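Local atomic coordinates of dTDP Sugar Isomerase (PDB entry 3EJK), a protein that probably epimerises the C3' and C5' positions of the sugar of dTDP-4-dehydro-6-deoxyglucose, giving dTDP-4-dehydro-beta-L-rhamnose. Residues L73-F78 / L115-P120; E54-E59 / N138-P143; V88-R93 / P157-S162; V60-V65 / D131-V136. One frame throughout, in Å; residues are numbered along the deposited sequence.

Overall arrangement
Contact 2 closes the longest loop. It pairs strand 54-60 with the end of strand 134-140, and contacts 1 and 4 are nested inside that loop. Contact 4 follows on the same two strands, where the start of 60-65 still runs along 131-136 before turning into strand 65-71. Contact 1 joins strand 76-82 to strand 114-118 and is nested within the loop of contact 4. Contact 3 starts on strand 84-90 and ends in the 157-162 loop, so it crosses the other three. Contacts 1, 2 and 4 lie on one antiparallel sheet of the cupin fold. Contact 3 ties the second sheet to the C-terminal loop, its centre about 22 Å from that of contact 2.

Contact 1: residues L73-F78 / L115-P120; sequences LMTQLF and LLRIPP
Phe78 and Ile118 lie on the same face of an antiparallel strand pair, part of the cupin beta-barrel, and their side chains meet over the ring. CD1 of Ile118 sits over one face of the Phe78 ring, 4.2 Å from its centroid and 13° off the normal. It is displaced toward the rim and makes a CH-pi contact. Nearer the backbone, CB of Phe78 faces CB of Leu116 at 4.2 Å. Phe126 meets the Phe78 ring with its plane about perpendicular, and Val136 and Asn138 also pack on this side chain.

Four backbone hydrogen bonds join the strands, two between Gln76 and Ile118 and two between Phe78 and Leu116. On the other face, CD2 of Leu77 touches CB of Arg117 at 3.7 Å and CD2 of Leu115 at 4.0 Å.

Pro120 covers the end of the pair, beyond the strands. Its CG lies 3.4 Å from O of Leu73, and its CD is at the same distance from OG1 of Thr75. The amide of Gln76 is held by Asn138, which donates to OE1. A water accepts from NE2 of Gln76 at 2.9 Å and reaches O of Met74 and O of Ile118, so it bridges the two segments.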
loop_
_atom_site.group_PDB
_atom_site.type_symbol
_atom_site.label_atom_id
_atom_site.label_comp_id
_atom_site.label_asym_id
_atom_site.label_seq_id
_atom_site.Cartn_x
_atom_site.Cartn_y
_atom_site.Cartn_z
ATOM N N LEU A 73 -19.622 7.005 -8.384
ATOM C CA LEU A 73 -18.850 8.248 -8.482
ATOM C C LEU A 73 -17.364 8.076 -8.349
ATOM O O LEU A 73 -16.590 8.848 -8.903
ATOM C CB LEU A 73 -19.217 9.203 -7.360
ATOM C CG LEU A 73 -20.503 9.994 -7.338
ATOM C CD1 LEU A 73 -21.695 9.090 -7.126
ATOM C CD2 LEU A 73 -20.333 11.032 -6.198
HETATM N N MSE A 74 -16.988 7.081 -7.554
HETATM C CA MSE A 74 -15.599 6.830 -7.204
HETATM C C MSE A 74 -14.720 6.361 -8.355
HETATM O O MSE A 74 -15.143 5.573 -9.208
HETATM C CB MSE A 74 -15.531 5.787 -6.074
HETATM C CG MSE A 74 -14.174 5.616 -5.475
HETATM SE SE MSE A 74 -14.068 4.073 -4.270
HETATM C CE MSE A 74 -15.395 4.586 -2.984
ATOM N N THR A 75 -13.487 6.869 -8.338
ATOM C CA THR A 75 -12.424 6.437 -9.249
ATOM C C THR A 75 -11.409 5.607 -8.470
ATOM O O THR A 75 -11.041 5.953 -7.347
ATOM C CB THR A 75 -11.688 7.638 -9.870
ATOM O OG1 THR A 75 -12.598 8.364 -10.675
ATOM C CG2 THR A 75 -10.481 7.214 -10.716
ATOM N N GLN A 76 -10.940 4.534 -9.101
ATOM C CA GLN A 76 -9.949 3.641 -8.497
ATOM C C GLN A 76 -8.574 3.922 -9.082
ATOM O O GLN A 76 -8.437 4.294 -10.253
ATOM C CB GLN A 76 -10.271 2.159 -8.770
ATOM C CG GLN A 76 -11.746 1.764 -8.738
ATOM C CD GLN A 76 -12.481 2.173 -7.478
ATOM O OE1 GLN A 76 -11.969 2.034 -6.361
ATOM N NE2 GLN A 76 -13.732 2.619 -7.649
ATOM N N LEU A 77 -7.571 3.789 -8.215
ATOM C CA LEU A 77 -6.144 3.879 -8.597
ATOM C C LEU A 77 -5.425 2.685 -7.964
ATOM O O LEU A 77 -5.060 2.692 -6.787
ATOM C CB LEU A 77 -5.480 5.201 -8.204
ATOM C CG LEU A 77 -5.957 6.445 -8.952
ATOM C CD1 LEU A 77 -5.300 7.688 -8.362
ATOM C CD2 LEU A 77 -5.667 6.325 -10.413
ATOM N N PHE A 78 -5.281 1.656 -8.791
ATOM C CA PHE A 78 -4.675 0.372 -8.429
ATOM C C PHE A 78 -3.184 0.325 -8.672
ATOM O O PHE A 78 -2.686 0.723 -9.726
ATOM C CB PHE A 78 -5.234 -0.772 -9.297
ATOM C CG PHE A 78 -6.557 -1.343 -8.852
ATOM C CD1 PHE A 78 -7.382 -0.687 -7.978
ATOM C CD2 PHE A 78 -6.997 -2.547 -9.410
ATOM C CE1 PHE A 78 -8.607 -1.235 -7.601
ATOM C CE2 PHE A 78 -8.239 -3.092 -9.055
ATOM C CZ PHE A 78 -9.041 -2.417 -8.148
ATOM N N LEU A 115 0.290 2.035 -12.590
ATOM C CA LEU A 115 -0.891 2.556 -11.909
ATOM C C LEU A 115 -2.048 2.516 -12.915
ATOM O O LEU A 115 -1.948 3.037 -14.018
ATOM C CB LEU A 115 -0.676 3.983 -11.410
ATOM C CG LEU A 115 -1.743 4.493 -10.426
ATOM C CD1 LEU A 115 -1.531 3.840 -9.112
ATOM C CD2 LEU A 115 -1.669 6.025 -10.258
ATOM N N LEU A 116 -3.111 1.843 -12.513
ATOM C CA LEU A 116 -4.325 1.678 -13.327
ATOM C C LEU A 116 -5.449 2.537 -12.766
ATOM O O LEU A 116 -5.854 2.393 -11.628
ATOM C CB LEU A 116 -4.768 0.213 -13.315
ATOM C CG LEU A 116 -6.138 -0.114 -13.911
ATOM C CD1 LEU A 116 -6.102 0.268 -15.398
ATOM C CD2 LEU A 116 -6.543 -1.588 -13.685
ATOM N N ARG A 117 -5.920 3.453 -13.599
ATOM C CA ARG A 117 -7.039 4.323 -13.263
ATOM C C ARG A 117 -8.316 3.692 -13.789
ATOM O O ARG A 117 -8.411 3.368 -14.972
ATOM C CB ARG A 117 -6.837 5.712 -13.898
ATOM C CG ARG A 117 -7.989 6.651 -13.656
ATOM C CD ARG A 117 -7.847 7.929 -14.478
ATOM N NE ARG A 117 -8.859 8.883 -14.059
ATOM C CZ ARG A 117 -9.987 9.129 -14.714
ATOM N NH1 ARG A 117 -10.242 8.531 -15.866
ATOM N NH2 ARG A 117 -10.847 10.010 -14.220
ATOM N N ILE A 118 -9.284 3.481 -12.897
ATOM C CA ILE A 118 -10.574 2.900 -13.301
ATOM C C ILE A 118 -11.638 3.967 -13.072
ATOM O O ILE A 118 -11.918 4.336 -11.929
ATOM C CB ILE A 118 -10.934 1.638 -12.499
ATOM C CG1 ILE A 118 -9.845 0.577 -12.652
ATOM C CG2 ILE A 118 -12.323 1.050 -12.980
ATOM C CD1 ILE A 118 -10.057 -0.646 -11.763
ATOM N N PRO A 119 -12.254 4.475 -14.151
ATOM C CA PRO A 119 -13.189 5.560 -13.857
ATOM C C PRO A 119 -14.534 5.081 -13.316
ATOM O O PRO A 119 -14.809 3.883 -13.311
ATOM C CB PRO A 119 -13.353 6.274 -15.209
ATOM C CG PRO A 119 -12.854 5.343 -16.237
ATOM C CD PRO A 119 -12.089 4.231 -15.594
ATOM N N PRO A 120 -15.348 5.999 -12.790
ATOM C CA PRO A 120 -16.633 5.496 -12.324
ATOM C C PRO A 120 -17.515 4.895 -13.400
ATOM O O PRO A 120 -17.387 5.177 -14.601
ATOM C CB PRO A 120 -17.323 6.730 -11.715
ATOM C CG PRO A 120 -16.569 7.893 -12.135
ATOM C CD PRO A 120 -15.221 7.457 -12.648
HETATM O O HOH W 1 -14.344 3.303 -10.416
#

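Contact 2: residues E54-E59 / N138-P143; sequences EIYFSE and NCTDIP
Tyr56 and Asn138 lie side by side, pointing the same way, and make the tight part of this contact. CB of Asn138 sits over one face of the Tyr56 ring, 4.1 Å from its centroid, in a CH-pi contact. ND2 of Asn138 gives a nearly straight hydrogen bond to OH of Tyr56 (3.0 Å, 164°), with the oxygen in the amide plane. Ring and amide planes are 61° apart. N of Leu77 donates to OD1 of Asn138, and ND2 has a further partner in Gln76, which fixes the amide. Four backbone bonds pair Glu54 with Thr140 and Tyr56 with Asn138. On the other face, CD1 of Ile55 reaches O of Asn138 at 3.2 Å.

The Glu54 carboxylate is held more loosely, through water. The extended chain takes OE1 past CA of Pro143 at 3.8 Å. A water donates to OE1 of Glu54 at 2.7 Å and to OG1 of Thr140 at 3.1 Å, and N of His144 donates to OE1. A glycerol and a citrate, probably from the crystallisation liquor, hydrogen-bond to OE2 of Glu54 and OH of Tyr56 respectively. Residues 54-57 also pair with the second subunit, continuing the antiparallel cupin sheet across the dimer interface.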
loop_
_atom_site.group_PDB
_atom_site.type_symbol
_atom_site.label_atom_id
_atom_site.label_comp_id
_atom_site.label_asym_id
_atom_site.label_seq_id
_atom_site.Cartn_x
_atom_site.Cartn_y
_atom_site.Cartn_z
ATOM N N GLU A 54 -9.305 7.534 0.279
ATOM C CA GLU A 54 -8.881 6.389 1.084
ATOM C C GLU A 54 -7.745 5.597 0.452
ATOM O O GLU A 54 -7.550 5.601 -0.754
ATOM C CB GLU A 54 -10.108 5.470 1.332
ATOM C CG GLU A 54 -9.821 4.167 2.087
ATOM C CD GLU A 54 -11.056 3.377 2.471
ATOM O OE1 GLU A 54 -12.169 3.748 2.008
ATOM O OE2 GLU A 54 -10.918 2.385 3.256
ATOM N N ILE A 55 -6.966 4.969 1.309
ATOM C CA ILE A 55 -5.961 3.997 0.866
ATOM C C ILE A 55 -6.208 2.710 1.642
ATOM O O ILE A 55 -6.261 2.709 2.883
ATOM C CB ILE A 55 -4.493 4.445 1.053
ATOM C CG1 ILE A 55 -3.540 3.280 0.698
ATOM C CG2 ILE A 55 -4.221 4.886 2.456
ATOM C CD1 ILE A 55 -3.471 2.928 -0.806
ATOM N N TYR A 56 -6.454 1.642 0.882
ATOM C CA TYR A 56 -6.610 0.290 1.428
ATOM C C TYR A 56 -5.945 -0.728 0.504
ATOM O O TYR A 56 -5.578 -0.431 -0.628
ATOM C CB TYR A 56 -8.085 -0.110 1.626
ATOM C CG TYR A 56 -8.852 -0.392 0.354
ATOM C CD1 TYR A 56 -9.479 0.630 -0.345
ATOM C CD2 TYR A 56 -8.949 -1.693 -0.160
ATOM C CE1 TYR A 56 -10.191 0.369 -1.518
ATOM C CE2 TYR A 56 -9.642 -1.952 -1.337
ATOM C CZ TYR A 56 -10.252 -0.918 -2.010
ATOM O OH TYR A 56 -10.941 -1.164 -3.167
ATOM N N PHE A 57 -5.853 -1.933 1.029
ATOM C CA PHE A 57 -5.292 -3.078 0.319
ATOM C C PHE A 57 -6.264 -4.228 0.248
ATOM O O PHE A 57 -7.171 -4.387 1.080
ATOM C CB PHE A 57 -4.025 -3.576 1.003
ATOM C CG PHE A 57 -3.104 -2.490 1.380
ATOM C CD1 PHE A 57 -2.403 -1.807 0.408
ATOM C CD2 PHE A 57 -2.960 -2.119 2.705
ATOM C CE1 PHE A 57 -1.554 -0.776 0.752
ATOM C CE2 PHE A 57 -2.093 -1.084 3.066
ATOM C CZ PHE A 57 -1.391 -0.412 2.083
ATOM N N SER A 58 -6.036 -5.015 -0.788
ATOM C CA SER A 58 -6.813 -6.198 -1.042
ATOM C C SER A 58 -5.878 -7.344 -1.348
ATOM O O SER A 58 -5.118 -7.312 -2.317
ATOM C CB SER A 58 -7.770 -5.967 -2.216
ATOM O OG SER A 58 -8.575 -7.094 -2.469
ATOM N N GLU A 59 -5.932 -8.360 -0.493
ATOM C CA GLU A 59 -5.136 -9.546 -0.727
ATOM C C GLU A 59 -5.927 -10.455 -1.625
ATOM O O GLU A 59 -7.147 -10.580 -1.482
ATOM C CB GLU A 59 -4.800 -10.249 0.566
ATOM C CG GLU A 59 -4.088 -11.540 0.343
ATOM C CD GLU A 59 -3.429 -12.049 1.593
ATOM O OE1 GLU A 59 -4.106 -12.629 2.459
ATOM O OE2 GLU A 59 -2.206 -11.897 1.687
ATOM N N ASN A 138 -5.119 0.273 -3.381
ATOM C CA ASN A 138 -6.062 1.171 -4.035
ATOM C C ASN A 138 -6.144 2.496 -3.305
ATOM O O ASN A 138 -6.384 2.536 -2.113
ATOM C CB ASN A 138 -7.450 0.521 -4.105
ATOM C CG ASN A 138 -8.397 1.264 -5.020
ATOM O OD1 ASN A 138 -8.002 2.206 -5.693
ATOM N ND2 ASN A 138 -9.662 0.840 -5.048
ATOM N N CYS A 139 -5.884 3.569 -4.026
ATOM C CA CYS A 139 -6.005 4.899 -3.478
ATOM C C CYS A 139 -7.193 5.533 -4.197
ATOM O O CYS A 139 -7.110 5.898 -5.376
ATOM C CB CYS A 139 -4.740 5.721 -3.704
ATOM S SG CYS A 139 -4.780 7.355 -2.893
ATOM N N THR A 140 -8.294 5.645 -3.465
ATOM C CA THR A 140 -9.532 6.151 -4.024
ATOM C C THR A 140 -9.723 7.613 -3.660
ATOM O O THR A 140 -9.156 8.133 -2.683
ATOM C CB THR A 140 -10.707 5.320 -3.547
ATOM O OG1 THR A 140 -10.866 5.530 -2.151
ATOM C CG2 THR A 140 -10.448 3.872 -3.809
ATOM N N ASP A 141 -10.545 8.252 -4.469
ATOM C CA ASP A 141 -10.758 9.702 -4.380
ATOM C C ASP A 141 -11.847 10.049 -3.404
ATOM O O ASP A 141 -11.957 11.182 -2.956
ATOM C CB ASP A 141 -11.006 10.335 -5.752
ATOM C CG ASP A 141 -12.237 9.813 -6.443
ATOM O OD1 ASP A 141 -12.674 8.675 -6.181
ATOM O OD2 ASP A 141 -12.754 10.552 -7.291
ATOM N N ILE A 142 -12.660 9.059 -3.094
ATOM C CA ILE A 142 -13.658 9.209 -2.037
ATOM C C ILE A 142 -13.654 7.967 -1.164
ATOM O O ILE A 142 -13.370 6.871 -1.631
ATOM C CB ILE A 142 -15.094 9.487 -2.544
ATOM C CG1 ILE A 142 -15.603 8.356 -3.412
ATOM C CG2 ILE A 142 -15.132 10.787 -3.326
ATOM C CD1 ILE A 142 -17.050 8.580 -3.879
ATOM N N PRO A 143 -13.964 8.136 0.115
ATOM C CA PRO A 143 -13.949 6.960 0.955
ATOM C C PRO A 143 -15.130 6.049 0.672
ATOM O O PRO A 143 -16.108 6.435 0.037
ATOM C CB PRO A 143 -14.029 7.538 2.362
ATOM C CG PRO A 143 -14.690 8.830 2.206
ATOM C CD PRO A 143 -14.350 9.349 0.854
HETATM O O HOH W 2 -12.341 3.258 -0.680
#

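Contact 3: residues V88-R93 / P157-S162; sequences VLYDGR and PFIPFS
Tyr90 lies against Ile159 and Pro160 from its CB out to the ring. CB touches CG2 of Ile159 at 3.8 Å. CG is anti to the backbone N (chi1 169°) and is about equally far from CG2 of Ile159 and from CD of Pro160 (4.0 and 3.9 Å). Of the ring atoms beyond it, CD2 stays near CG2 of Ile159, while CD1 faces CD and CG of Pro160. CE1 comes nearest to the proline, 3.4 Å from its CD. CE2 and CZ approach both that CD and O of Phe158. The tip, OH, lies 4.0 Å from the same carbonyl oxygen. CD of Pro160 stands over one face of the Tyr90 ring in a CH-pi contact, 17° off the normal, and the two side chains cross at about a right angle.

Here a loop packs on the last residues of strand 84-90 in the five-stranded sheet. Pro160 is the centre of an inverse gamma turn, in which N of Phe161 bonds to O of Ile159 at 2.7 Å. The turn is followed by Phe161, whose ring receives CG2 of Val88 over its centre, 3.7 Å from the centroid. Trp68 touches Val88, Ile159 and Phe161, and Trp163 meets Phe161 edge-to-face.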
loop_
_atom_site.group_PDB
_atom_site.type_symbol
_atom_site.label_atom_id
_atom_site.label_comp_id
_atom_site.label_asym_id
_atom_site.label_seq_id
_atom_site.Cartn_x
_atom_site.Cartn_y
_atom_site.Cartn_z
ATOM N N VAL A 88 -9.660 -7.047 -15.463
ATOM C CA VAL A 88 -10.523 -6.873 -16.614
ATOM C C VAL A 88 -11.519 -5.772 -16.324
ATOM O O VAL A 88 -12.145 -5.730 -15.264
ATOM C CB VAL A 88 -11.286 -8.139 -17.013
ATOM C CG1 VAL A 88 -12.284 -7.810 -18.123
ATOM C CG2 VAL A 88 -10.331 -9.265 -17.442
ATOM N N LEU A 89 -11.648 -4.878 -17.294
ATOM C CA LEU A 89 -12.575 -3.743 -17.214
ATOM C C LEU A 89 -13.630 -3.925 -18.286
ATOM O O LEU A 89 -13.336 -4.386 -19.370
ATOM C CB LEU A 89 -11.844 -2.406 -17.446
ATOM C CG LEU A 89 -10.627 -2.087 -16.563
ATOM C CD1 LEU A 89 -10.217 -0.631 -16.805
ATOM C CD2 LEU A 89 -10.974 -2.300 -15.133
ATOM N N TYR A 90 -14.869 -3.613 -17.926
ATOM C CA TYR A 90 -16.016 -3.693 -18.843
ATOM C C TYR A 90 -16.841 -2.421 -18.799
ATOM O O TYR A 90 -17.356 -2.027 -17.754
ATOM C CB TYR A 90 -16.912 -4.883 -18.543
ATOM C CG TYR A 90 -18.205 -4.799 -19.321
ATOM C CD1 TYR A 90 -18.201 -4.852 -20.705
ATOM C CD2 TYR A 90 -19.421 -4.652 -18.670
ATOM C CE1 TYR A 90 -19.362 -4.751 -21.421
ATOM C CE2 TYR A 90 -20.590 -4.574 -19.386
ATOM C CZ TYR A 90 -20.552 -4.619 -20.751
ATOM O OH TYR A 90 -21.713 -4.519 -21.457
ATOM N N ASP A 91 -16.923 -1.782 -19.955
ATOM C CA ASP A 91 -17.643 -0.508 -20.098
ATOM C C ASP A 91 -19.139 -0.704 -20.313
ATOM O O ASP A 91 -19.610 -0.901 -21.431
ATOM C CB ASP A 91 -17.049 0.303 -21.241
ATOM C CG ASP A 91 -17.472 1.747 -21.214
ATOM O OD1 ASP A 91 -18.439 2.077 -20.485
ATOM O OD2 ASP A 91 -16.827 2.545 -21.932
ATOM N N GLY A 92 -19.866 -0.606 -19.209
ATOM C CA GLY A 92 -21.317 -0.748 -19.211
ATOM C C GLY A 92 -22.033 0.580 -19.381
ATOM O O GLY A 92 -23.259 0.655 -19.332
ATOM N N ARG A 93 -21.259 1.625 -19.619
ATOM C CA ARG A 93 -21.820 2.990 -19.785
ATOM C C ARG A 93 -22.494 3.127 -21.137
ATOM O O ARG A 93 -21.862 3.084 -22.189
ATOM C CB ARG A 93 -20.739 4.048 -19.590
ATOM C CG ARG A 93 -20.133 4.012 -18.218
ATOM C CD ARG A 93 -18.889 4.877 -18.117
ATOM N NE ARG A 93 -17.854 4.418 -19.031
ATOM C CZ ARG A 93 -16.641 4.942 -19.078
ATOM N NH1 ARG A 93 -16.344 5.889 -18.235
ATOM N NH2 ARG A 93 -15.713 4.498 -19.921
ATOM N N PRO A 157 -23.730 -13.119 -16.487
ATOM C CA PRO A 157 -23.682 -13.271 -17.933
ATOM C C PRO A 157 -23.763 -11.993 -18.743
ATOM O O PRO A 157 -23.529 -12.026 -19.938
ATOM C CB PRO A 157 -24.878 -14.183 -18.246
ATOM C CG PRO A 157 -25.739 -14.119 -17.071
ATOM C CD PRO A 157 -24.865 -13.831 -15.890
ATOM N N PHE A 158 -24.047 -10.883 -18.080
ATOM C CA PHE A 158 -24.182 -9.576 -18.774
ATOM C C PHE A 158 -22.830 -8.856 -18.869
ATOM O O PHE A 158 -22.689 -7.859 -19.565
ATOM C CB PHE A 158 -25.277 -8.680 -18.154
ATOM C CG PHE A 158 -24.941 -8.153 -16.799
ATOM C CD1 PHE A 158 -25.216 -8.887 -15.669
ATOM C CD2 PHE A 158 -24.332 -6.927 -16.664
ATOM C CE1 PHE A 158 -24.894 -8.407 -14.433
ATOM C CE2 PHE A 158 -24.002 -6.446 -15.427
ATOM C CZ PHE A 158 -24.285 -7.188 -14.311
ATOM N N ILE A 159 -21.829 -9.398 -18.184
ATOM C CA ILE A 159 -20.469 -8.843 -18.241
ATOM C C ILE A 159 -19.665 -9.846 -19.090
ATOM O O ILE A 159 -19.358 -10.954 -18.628
ATOM C CB ILE A 159 -19.881 -8.596 -16.843
ATOM C CG1 ILE A 159 -20.774 -7.608 -16.077
ATOM C CG2 ILE A 159 -18.443 -8.014 -16.943
ATOM C CD1 ILE A 159 -20.285 -7.275 -14.669
ATOM N N PRO A 160 -19.325 -9.457 -20.339
ATOM C CA PRO A 160 -18.807 -10.394 -21.350
ATOM C C PRO A 160 -17.387 -10.891 -21.218
ATOM O O PRO A 160 -16.618 -10.859 -22.177
ATOM C CB PRO A 160 -18.985 -9.624 -22.648
ATOM C CG PRO A 160 -18.765 -8.217 -22.215
ATOM C CD PRO A 160 -19.510 -8.116 -20.917
ATOM N N PHE A 161 -17.064 -11.359 -20.021
ATOM C CA PHE A 161 -15.772 -11.986 -19.790
ATOM C C PHE A 161 -15.886 -13.164 -18.837
ATOM O O PHE A 161 -16.420 -13.041 -17.740
ATOM C CB PHE A 161 -14.743 -10.991 -19.242
ATOM C CG PHE A 161 -13.385 -11.602 -19.032
ATOM C CD1 PHE A 161 -12.492 -11.683 -20.070
ATOM C CD2 PHE A 161 -13.015 -12.116 -17.799
ATOM C CE1 PHE A 161 -11.235 -12.260 -19.890
ATOM C CE2 PHE A 161 -11.770 -12.698 -17.610
ATOM C CZ PHE A 161 -10.874 -12.769 -18.671
ATOM N N SER A 162 -15.309 -14.280 -19.259
ATOM C CA SER A 162 -15.343 -15.521 -18.482
ATOM C C SER A 162 -14.103 -15.753 -17.637
ATOM O O SER A 162 -13.064 -16.163 -18.122
ATOM C CB SER A 162 -15.532 -16.716 -19.406
ATOM O OG SER A 162 -15.540 -17.918 -18.673
#

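Contact 4: residues V60-V65 / D131-V136; sequences VLPRRV and DTPALV
Val60 and Ala134 form an antiparallel hydrogen-bonded pair at the end of the strand pairing. N of Ala134 donates to O of Val60 at 2.8 Å and 174°. The return bond, from N of Val60 to O of Ala134, is 3.0 Å. Beside them, CG2 of Val60 meets CG2 of Val136 at 4.2 Å.

Beyond this pair the two segments stay together by proline packing. CB of Pro62 lies 3.8 Å from both C of Asp131 and N of Thr132, and CD of Pro62 is 4.2 Å from CG of Pro133. CD2 of Leu61 touches the ring of Pro133 at CB.

A type II beta turn from Leu61 to Arg64 positions Pro62, closed by the bond from N of Arg64 to O of Leu61. Farther out, NE of Arg63 bonds to O of Gly130, and Arg64 makes a salt bridge to Glu34 of the second subunit. The fit thus rests on backbone pairing and apolar shape, with both charged arginines directed outside the two segments.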
loop_
_atom_site.group_PDB
_atom_site.type_symbol
_atom_site.label_atom_id
_atom_site.label_comp_id
_atom_site.label_asym_id
_atom_site.label_seq_id
_atom_site.Cartn_x
_atom_site.Cartn_y
_atom_site.Cartn_z
ATOM N N VAL A 60 -5.229 -11.023 -2.602
ATOM C CA VAL A 60 -5.826 -11.989 -3.505
ATOM C C VAL A 60 -4.937 -13.215 -3.519
ATOM O O VAL A 60 -3.786 -13.152 -3.944
ATOM C CB VAL A 60 -6.018 -11.448 -4.938
ATOM C CG1 VAL A 60 -6.816 -12.448 -5.784
ATOM C CG2 VAL A 60 -6.754 -10.108 -4.899
ATOM N N LEU A 61 -5.471 -14.318 -3.004
ATOM C CA LEU A 61 -4.726 -15.581 -2.977
ATOM C C LEU A 61 -4.584 -16.101 -4.410
ATOM O O LEU A 61 -5.414 -15.794 -5.278
ATOM C CB LEU A 61 -5.401 -16.617 -2.086
ATOM C CG LEU A 61 -5.481 -16.234 -0.618
ATOM C CD1 LEU A 61 -6.114 -17.375 0.157
ATOM C CD2 LEU A 61 -4.111 -15.929 -0.069
ATOM N N PRO A 62 -3.560 -16.921 -4.659
ATOM C CA PRO A 62 -3.327 -17.371 -6.038
ATOM C C PRO A 62 -4.496 -18.084 -6.645
ATOM O O PRO A 62 -5.083 -18.970 -6.042
ATOM C CB PRO A 62 -2.112 -18.313 -5.926
ATOM C CG PRO A 62 -1.920 -18.591 -4.478
ATOM C CD PRO A 62 -2.553 -17.446 -3.717
ATOM N N ARG A 63 -4.783 -17.649 -7.858
ATOM C CA ARG A 63 -5.827 -18.192 -8.748
ATOM C C ARG A 63 -7.211 -17.822 -8.297
ATOM O O ARG A 63 -8.176 -18.271 -8.884
ATOM C CB ARG A 63 -5.746 -19.711 -8.923
ATOM C CG ARG A 63 -4.377 -20.252 -9.274
ATOM C CD ARG A 63 -3.801 -19.669 -10.512
ATOM N NE ARG A 63 -2.442 -20.165 -10.702
ATOM C CZ ARG A 63 -2.090 -21.132 -11.542
ATOM N NH1 ARG A 63 -2.986 -21.696 -12.330
ATOM N NH2 ARG A 63 -0.824 -21.501 -11.622
ATOM N N ARG A 64 -7.282 -17.005 -7.256
ATOM C CA ARG A 64 -8.548 -16.483 -6.743
ATOM C C ARG A 64 -8.997 -15.227 -7.507
ATOM O O ARG A 64 -8.201 -14.378 -7.948
ATOM C CB ARG A 64 -8.468 -16.219 -5.237
ATOM C CG ARG A 64 -8.189 -17.486 -4.405
ATOM C CD ARG A 64 -9.177 -18.581 -4.646
ATOM N NE ARG A 64 -10.535 -18.166 -4.307
ATOM C CZ ARG A 64 -11.082 -18.309 -3.113
ATOM N NH1 ARG A 64 -10.395 -18.865 -2.143
ATOM N NH2 ARG A 64 -12.320 -17.901 -2.893
ATOM N N VAL A 65 -10.307 -15.144 -7.653
ATOM C CA VAL A 65 -10.973 -14.056 -8.393
ATOM C C VAL A 65 -11.837 -13.153 -7.520
ATOM O O VAL A 65 -12.584 -13.623 -6.661
ATOM C CB VAL A 65 -11.899 -14.659 -9.463
ATOM C CG1 VAL A 65 -12.676 -13.572 -10.217
ATOM C CG2 VAL A 65 -11.100 -15.553 -10.427
ATOM N N ASP A 131 1.477 -18.704 -8.295
ATOM C CA ASP A 131 1.338 -19.569 -7.132
ATOM C C ASP A 131 1.643 -18.911 -5.801
ATOM O O ASP A 131 1.890 -19.590 -4.810
ATOM C CB ASP A 131 2.189 -20.832 -7.305
ATOM C CG ASP A 131 3.667 -20.546 -7.308
ATOM O OD1 ASP A 131 4.043 -19.372 -7.103
ATOM O OD2 ASP A 131 4.451 -21.498 -7.516
ATOM N N THR A 132 1.626 -17.588 -5.802
ATOM C CA THR A 132 1.786 -16.806 -4.573
ATOM C C THR A 132 0.782 -15.649 -4.562
ATOM O O THR A 132 0.312 -15.226 -5.610
ATOM C CB THR A 132 3.236 -16.309 -4.353
ATOM O OG1 THR A 132 3.629 -15.438 -5.416
ATOM C CG2 THR A 132 4.181 -17.494 -4.281
ATOM N N PRO A 133 0.430 -15.158 -3.373
ATOM C CA PRO A 133 -0.589 -14.121 -3.302
ATOM C C PRO A 133 -0.178 -12.772 -3.839
ATOM O O PRO A 133 1.007 -12.430 -3.927
ATOM C CB PRO A 133 -0.895 -14.013 -1.796
ATOM C CG PRO A 133 -0.167 -15.155 -1.134
ATOM C CD PRO A 133 0.949 -15.536 -2.047
ATOM N N ALA A 134 -1.199 -12.029 -4.218
ATOM C CA ALA A 134 -1.036 -10.677 -4.674
ATOM C C ALA A 134 -1.576 -9.738 -3.609
ATOM O O ALA A 134 -2.418 -10.105 -2.775
ATOM C CB ALA A 134 -1.759 -10.448 -6.010
ATOM N N LEU A 135 -1.014 -8.546 -3.614
ATOM C CA LEU A 135 -1.481 -7.454 -2.749
ATOM C C LEU A 135 -1.760 -6.272 -3.646
ATOM O O LEU A 135 -0.861 -5.702 -4.252
ATOM C CB LEU A 135 -0.462 -7.042 -1.684
ATOM C CG LEU A 135 -1.100 -6.057 -0.690
ATOM C CD1 LEU A 135 -2.023 -6.834 0.302
ATOM C CD2 LEU A 135 -0.067 -5.263 0.047
ATOM N N VAL A 136 -3.033 -5.949 -3.744
ATOM C CA VAL A 136 -3.494 -4.843 -4.552
ATOM C C VAL A 136 -3.683 -3.655 -3.624
ATOM O O VAL A 136 -4.298 -3.776 -2.572
ATOM C CB VAL A 136 -4.863 -5.189 -5.227
ATOM C CG1 VAL A 136 -5.308 -4.084 -6.134
ATOM C CG2 VAL A 136 -4.781 -6.520 -5.989
#